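Local coordinates for Orf c02003 protein (Sulfolobus solfataricus P2, PDB 2Q00) that is of unknown function but belongs to the archaeal PaREP1/PaREP8 family, probably related to the C-terminal helical domains of kanamycin nucleotidyltransferase-like proteins, at residues N76-I81 with V115-N120; K84-L89 with E109-L114. All coordinates share one frame; numbering follows the deposited sequence.

Contact 1: residues N76-I81 with V115-N120; sequences NTEIPI and VIFAVN
The ring of F117 meets the side chain of N76 where a type I beta turn, N76 to I79, with a capping bond from N76, leads into helix 79-95 of this all-helical protein. F117 reaches over from helix 101-122. Its CG stands anti to its carbonyl carbon (chi1 -82°), and the ring spans the distance between the backbones, 8.6 Å between I79 CA and F117 CA. The closer packing is on one ring face. N76 ND2 lies above that face, offset toward the rim, and is 3.5 Å from F117 CZ. Amide and ring are neither stacked flat nor perpendicular: their planes are 49° apart. The other end of the same amide is held by the turn. N76 OD1 accepts the capping bond from the backbone N of E78 at 2.9 Å. This bond is bent, but it probably helps to fix how the amide is turned over the ring. The rest of the contact is looser. I79, a buried residue, brings CG2 obliquely to F117 CD2 at 4.4 Å. This apolar touch is slight, and I79 also packs on L72. E78 lies on the outer, partly exposed side. Its carboxylate stands nearly upright to the ring plane and comes to the ring edge, but its main partner is K113, with which OE1 forms a salt bridge. At that edge E78 OE2 is 4.1 Å from F117 CZ, close to the plane of the ring.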
loop_
_atom_site.group_PDB
_atom_site.type_symbol
_atom_site.label_atom_id
_atom_site.label_comp_id
_atom_site.label_asym_id
_atom_site.label_seq_id
_atom_site.Cartn_x
_atom_site.Cartn_y
_atom_site.Cartn_z
ATOM N N ASN A 76 -14.727 -3.373 0.062
ATOM C CA ASN A 76 -14.106 -4.535 -0.571
ATOM C C ASN A 76 -13.445 -5.437 0.468
ATOM O O ASN A 76 -12.418 -5.084 1.046
ATOM C CB ASN A 76 -13.068 -4.098 -1.605
ATOM C CG ASN A 76 -12.496 -5.268 -2.372
ATOM O OD1 ASN A 76 -11.814 -6.116 -1.805
ATOM N ND2 ASN A 76 -12.785 -5.328 -3.668
ATOM N N THR A 77 -14.040 -6.607 0.685
ATOM C CA THR A 77 -13.547 -7.568 1.666
ATOM C C THR A 77 -12.033 -7.836 1.667
ATOM O O THR A 77 -11.441 -8.058 2.729
ATOM C CB THR A 77 -14.318 -8.926 1.550
ATOM O OG1 THR A 77 -14.485 -9.288 0.169
ATOM C CG2 THR A 77 -15.695 -8.813 2.208
ATOM N N GLU A 78 -11.396 -7.780 0.500
ATOM C CA GLU A 78 -9.962 -8.049 0.400
ATOM C C GLU A 78 -8.952 -7.021 0.903
ATOM O O GLU A 78 -7.854 -7.399 1.306
ATOM C CB GLU A 78 -9.570 -8.340 -1.042
ATOM C CG GLU A 78 -10.317 -9.446 -1.729
ATOM C CD GLU A 78 -9.643 -9.830 -3.035
ATOM O OE1 GLU A 78 -8.484 -10.311 -2.987
ATOM O OE2 GLU A 78 -10.257 -9.641 -4.108
ATOM N N ILE A 79 -9.279 -5.735 0.903
ATOM C CA ILE A 79 -8.240 -4.781 1.286
ATOM C C ILE A 79 -7.605 -4.952 2.656
ATOM O O ILE A 79 -6.407 -4.700 2.812
ATOM C CB ILE A 79 -8.670 -3.288 1.066
ATOM C CG1 ILE A 79 -9.410 -2.749 2.274
ATOM C CG2 ILE A 79 -9.542 -3.167 -0.201
ATOM C CD1 ILE A 79 -10.831 -3.232 2.354
ATOM N N PRO A 80 -8.368 -5.388 3.665
ATOM C CA PRO A 80 -7.668 -5.530 4.947
ATOM C C PRO A 80 -6.536 -6.557 4.853
ATOM O O PRO A 80 -5.491 -6.401 5.481
ATOM C CB PRO A 80 -8.776 -5.954 5.911
ATOM C CG PRO A 80 -9.766 -6.671 5.010
ATOM C CD PRO A 80 -9.779 -5.796 3.775
ATOM N N ILE A 81 -6.721 -7.602 4.054
ATOM C CA ILE A 81 -5.662 -8.593 3.924
ATOM C C ILE A 81 -4.581 -8.194 2.916
ATOM O O ILE A 81 -3.441 -8.639 3.031
ATOM C CB ILE A 81 -6.237 -9.986 3.611
ATOM C CG1 ILE A 81 -7.451 -9.869 2.703
ATOM C CG2 ILE A 81 -6.664 -10.663 4.911
ATOM C CD1 ILE A 81 -8.071 -11.207 2.333
ATOM N N VAL A 115 -3.511 -1.133 -5.169
ATOM C CA VAL A 115 -3.310 0.101 -5.901
ATOM C C VAL A 115 -4.422 0.323 -6.916
ATOM O O VAL A 115 -5.024 1.396 -6.952
ATOM C CB VAL A 115 -1.940 0.099 -6.614
ATOM C CG1 VAL A 115 -1.804 1.314 -7.505
ATOM C CG2 VAL A 115 -0.825 0.089 -5.576
ATOM N N ILE A 116 -4.710 -0.701 -7.717
ATOM C CA ILE A 116 -5.744 -0.582 -8.736
ATOM C C ILE A 116 -7.127 -0.384 -8.134
ATOM O O ILE A 116 -7.944 0.335 -8.695
ATOM C CB ILE A 116 -5.758 -1.804 -9.668
ATOM C CG1 ILE A 116 -6.130 -3.055 -8.879
ATOM C CG2 ILE A 116 -4.381 -1.964 -10.328
ATOM C CD1 ILE A 116 -6.364 -4.287 -9.743
ATOM N N PHE A 117 -7.399 -1.007 -6.996
ATOM C CA PHE A 117 -8.696 -0.817 -6.374
ATOM C C PHE A 117 -8.870 0.673 -6.120
ATOM O O PHE A 117 -9.923 1.238 -6.408
ATOM C CB PHE A 117 -8.802 -1.580 -5.047
ATOM C CG PHE A 117 -9.132 -3.045 -5.202
ATOM C CD1 PHE A 117 -10.105 -3.463 -6.112
ATOM C CD2 PHE A 117 -8.503 -4.003 -4.403
ATOM C CE1 PHE A 117 -10.449 -4.816 -6.222
ATOM C CE2 PHE A 117 -8.837 -5.352 -4.503
ATOM C CZ PHE A 117 -9.811 -5.765 -5.411
ATOM N N ALA A 118 -7.827 1.301 -5.587
ATOM C CA ALA A 118 -7.868 2.727 -5.299
ATOM C C ALA A 118 -8.139 3.510 -6.578
ATOM O O ALA A 118 -9.145 4.215 -6.701
ATOM C CB ALA A 118 -6.556 3.170 -4.688
ATOM N N VAL A 119 -7.231 3.368 -7.533
ATOM C CA VAL A 119 -7.350 4.036 -8.815
ATOM C C VAL A 119 -8.771 3.934 -9.372
ATOM O O VAL A 119 -9.268 4.864 -10.012
ATOM C CB VAL A 119 -6.369 3.425 -9.814
ATOM C CG1 VAL A 119 -6.547 4.069 -11.175
ATOM C CG2 VAL A 119 -4.955 3.628 -9.317
ATOM N N ASN A 120 -9.424 2.805 -9.117
ATOM C CA ASN A 120 -10.782 2.590 -9.601
ATOM C C ASN A 120 -11.827 3.352 -8.808
ATOM O O ASN A 120 -12.813 3.821 -9.370
ATOM C CB ASN A 120 -11.113 1.103 -9.590
ATOM C CG ASN A 120 -10.575 0.389 -10.806
ATOM O OD1 ASN A 120 -9.468 0.677 -11.269
ATOM N ND2 ASN A 120 -11.350 -0.552 -11.333
#

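Contact 2: residues K84-L89 with E109-L114; sequences KSAWTL and EDVRKL
The segments 84-89 of helix 79-95 and 109-114 of helix 101-122 run roughly antiparallel, with axes 8.9 Å apart and N-to-C directions at 131°, and their backbones come nearest at A86 and V111, whose CA atoms are 6.2 Å apart. The small side chains of A86 and S85 suit this close approach. S85 and D110 face each other and carry the polar part. S85 OG donates to D110 OD2 over 2.6 Å, a short bond. The hydroxyl meets the carboxylate oxygen on its anti side, 28° out of the carboxylate plane. In both residues the first side-chain atom beyond CB lies anti to the carbonyl carbon, with chi1 at -72° for D110. Behind the bond, toward the backbones, S85 CB is 3.7 Å from D110 CB. The bond ties buried S85 to partly exposed D110. The apolar part lies toward helix 23-45 and uses one branch of V111. Its CG2 methyl, anti to the carbonyl carbon, reaches L89 CD1 at 3.8 Å. A86 CB stands farther off, 4.5 Å from V111 CG2. This apolar side continues into the core. L89 rests on C27 and Y30 of helix 23-45, and A86 on A34 of the same helix. L107, one turn before V111, extends the packing on S85 and L89. With its serine-aspartate bond on the partly exposed side, the pair forms a helical hairpin packed on a third helix through small and branched apolar residues, as in all-helical bundles.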
loop_
_atom_site.group_PDB
_atom_site.type_symbol
_atom_site.label_atom_id
_atom_site.label_comp_id
_atom_site.label_asym_id
_atom_site.label_seq_id
_atom_site.Cartn_x
_atom_site.Cartn_y
_atom_site.Cartn_z
ATOM N N LYS A 84 -2.147 -6.247 4.927
ATOM C CA LYS A 84 -1.196 -7.018 5.736
ATOM C C LYS A 84 0.088 -7.267 4.949
ATOM O O LYS A 84 1.190 -7.065 5.469
ATOM C CB LYS A 84 -1.808 -8.352 6.173
ATOM C CG LYS A 84 -2.981 -8.209 7.147
ATOM C CD LYS A 84 -3.452 -9.575 7.671
ATOM C CE LYS A 84 -4.660 -9.452 8.608
ATOM N NZ LYS A 84 -5.892 -8.939 7.925
ATOM N N SER A 85 -0.065 -7.699 3.695
ATOM C CA SER A 85 1.078 -7.947 2.810
ATOM C C SER A 85 1.964 -6.701 2.717
ATOM O O SER A 85 3.206 -6.785 2.730
ATOM C CB SER A 85 0.601 -8.296 1.407
ATOM O OG SER A 85 -0.243 -9.420 1.431
ATOM N N ALA A 86 1.318 -5.544 2.603
ATOM C CA ALA A 86 2.049 -4.295 2.516
ATOM C C ALA A 86 2.864 -4.145 3.806
ATOM O O ALA A 86 4.057 -3.809 3.771
ATOM C CB ALA A 86 1.059 -3.103 2.347
ATOM N N TRP A 87 2.218 -4.409 4.940
ATOM C CA TRP A 87 2.877 -4.293 6.238
ATOM C C TRP A 87 4.075 -5.232 6.301
ATOM O O TRP A 87 5.152 -4.837 6.747
ATOM C CB TRP A 87 1.871 -4.607 7.363
ATOM C CG TRP A 87 2.398 -4.379 8.761
ATOM C CD1 TRP A 87 2.624 -5.332 9.724
ATOM C CD2 TRP A 87 2.814 -3.131 9.333
ATOM N NE1 TRP A 87 3.162 -4.751 10.852
ATOM C CE2 TRP A 87 3.290 -3.403 10.640
ATOM C CE3 TRP A 87 2.837 -1.811 8.871
ATOM C CZ2 TRP A 87 3.784 -2.401 11.483
ATOM C CZ3 TRP A 87 3.330 -0.817 9.709
ATOM C CH2 TRP A 87 3.798 -1.117 11.000
ATOM N N THR A 88 3.890 -6.465 5.830
ATOM C CA THR A 88 4.967 -7.467 5.834
ATOM C C THR A 88 6.153 -6.969 5.032
ATOM O O THR A 88 7.313 -7.125 5.433
ATOM C CB THR A 88 4.544 -8.792 5.198
ATOM O OG1 THR A 88 3.397 -9.316 5.875
ATOM C CG2 THR A 88 5.695 -9.787 5.270
ATOM N N LEU A 89 5.855 -6.394 3.875
ATOM C CA LEU A 89 6.898 -5.851 3.029
ATOM C C LEU A 89 7.629 -4.778 3.828
ATOM O O LEU A 89 8.857 -4.709 3.813
ATOM C CB LEU A 89 6.287 -5.239 1.752
ATOM C CG LEU A 89 5.955 -6.233 0.639
ATOM C CD1 LEU A 89 5.157 -5.592 -0.465
ATOM C CD2 LEU A 89 7.265 -6.779 0.106
ATOM N N GLU A 109 2.492 -8.332 -5.238
ATOM C CA GLU A 109 1.325 -8.579 -6.082
ATOM C C GLU A 109 0.035 -8.177 -5.359
ATOM O O GLU A 109 -0.930 -7.755 -5.993
ATOM C CB GLU A 109 1.274 -10.051 -6.499
ATOM C CG GLU A 109 0.371 -10.335 -7.697
ATOM C CD GLU A 109 0.664 -9.440 -8.914
ATOM O OE1 GLU A 109 1.852 -9.276 -9.314
ATOM O OE2 GLU A 109 -0.316 -8.907 -9.476
ATOM N N ASP A 110 0.013 -8.307 -4.037
ATOM C CA ASP A 110 -1.170 -7.919 -3.268
ATOM C C ASP A 110 -1.264 -6.378 -3.235
ATOM O O ASP A 110 -2.363 -5.798 -3.124
ATOM C CB ASP A 110 -1.095 -8.474 -1.831
ATOM C CG ASP A 110 -1.307 -9.992 -1.758
ATOM O OD1 ASP A 110 -2.068 -10.559 -2.578
ATOM O OD2 ASP A 110 -0.717 -10.624 -0.852
ATOM N N VAL A 111 -0.104 -5.726 -3.309
ATOM C CA VAL A 111 -0.060 -4.268 -3.337
ATOM C C VAL A 111 -0.666 -3.784 -4.663
ATOM O O VAL A 111 -1.469 -2.856 -4.680
ATOM C CB VAL A 111 1.384 -3.739 -3.241
ATOM C CG1 VAL A 111 1.387 -2.224 -3.372
ATOM C CG2 VAL A 111 2.005 -4.158 -1.918
ATOM N N ARG A 112 -0.280 -4.430 -5.764
ATOM C CA ARG A 112 -0.787 -4.064 -7.081
ATOM C C ARG A 112 -2.311 -4.041 -7.084
ATOM O O ARG A 112 -2.934 -3.089 -7.556
ATOM C CB ARG A 112 -0.315 -5.055 -8.145
ATOM C CG ARG A 112 -0.410 -4.523 -9.580
ATOM C CD ARG A 112 -0.643 -5.639 -10.611
ATOM N NE ARG A 112 -0.041 -5.350 -11.918
ATOM C CZ ARG A 112 -0.300 -4.277 -12.673
ATOM N NH1 ARG A 112 -1.167 -3.347 -12.273
ATOM N NH2 ARG A 112 0.329 -4.126 -13.834
ATOM N N LYS A 113 -2.906 -5.098 -6.553
ATOM C CA LYS A 113 -4.358 -5.229 -6.498
ATOM C C LYS A 113 -4.953 -4.107 -5.658
ATOM O O LYS A 113 -6.036 -3.598 -5.930
ATOM C CB LYS A 113 -4.722 -6.596 -5.894
ATOM C CG LYS A 113 -6.145 -7.068 -6.175
ATOM C CD LYS A 113 -6.297 -8.568 -5.870
ATOM C CE LYS A 113 -7.704 -9.091 -6.160
ATOM N NZ LYS A 113 -7.838 -10.521 -5.752
ATOM N N LEU A 114 -4.229 -3.727 -4.625
ATOM C CA LEU A 114 -4.692 -2.676 -3.747
ATOM C C LEU A 114 -4.625 -1.352 -4.490
ATOM O O LEU A 114 -5.560 -0.557 -4.462
ATOM C CB LEU A 114 -3.802 -2.637 -2.506
ATOM C CG LEU A 114 -4.121 -1.601 -1.444
ATOM C CD1 LEU A 114 -5.599 -1.647 -1.081
ATOM C CD2 LEU A 114 -3.236 -1.865 -0.238
#

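How the contacts relate
From the N terminus, helices 6-19 and 23-45 come first and supply surfaces on which the later pair packs. After helix 62-71 the chain enters the turn of contact 1 and runs on as helix 79-95, which takes part in contact 2. It reverses and returns as helix 101-122. Residues 109-114 close the smaller loop with 84-89. Residues 115-120 then close the larger loop with 76-81, so contact 2 is nested inside contact 1. Their centres are about 10 Å apart. The salt bridge from E78 OE1 to K113 NZ, 2.8 Å long, joins the two contacts, and I79 CB packs on L114 CD1.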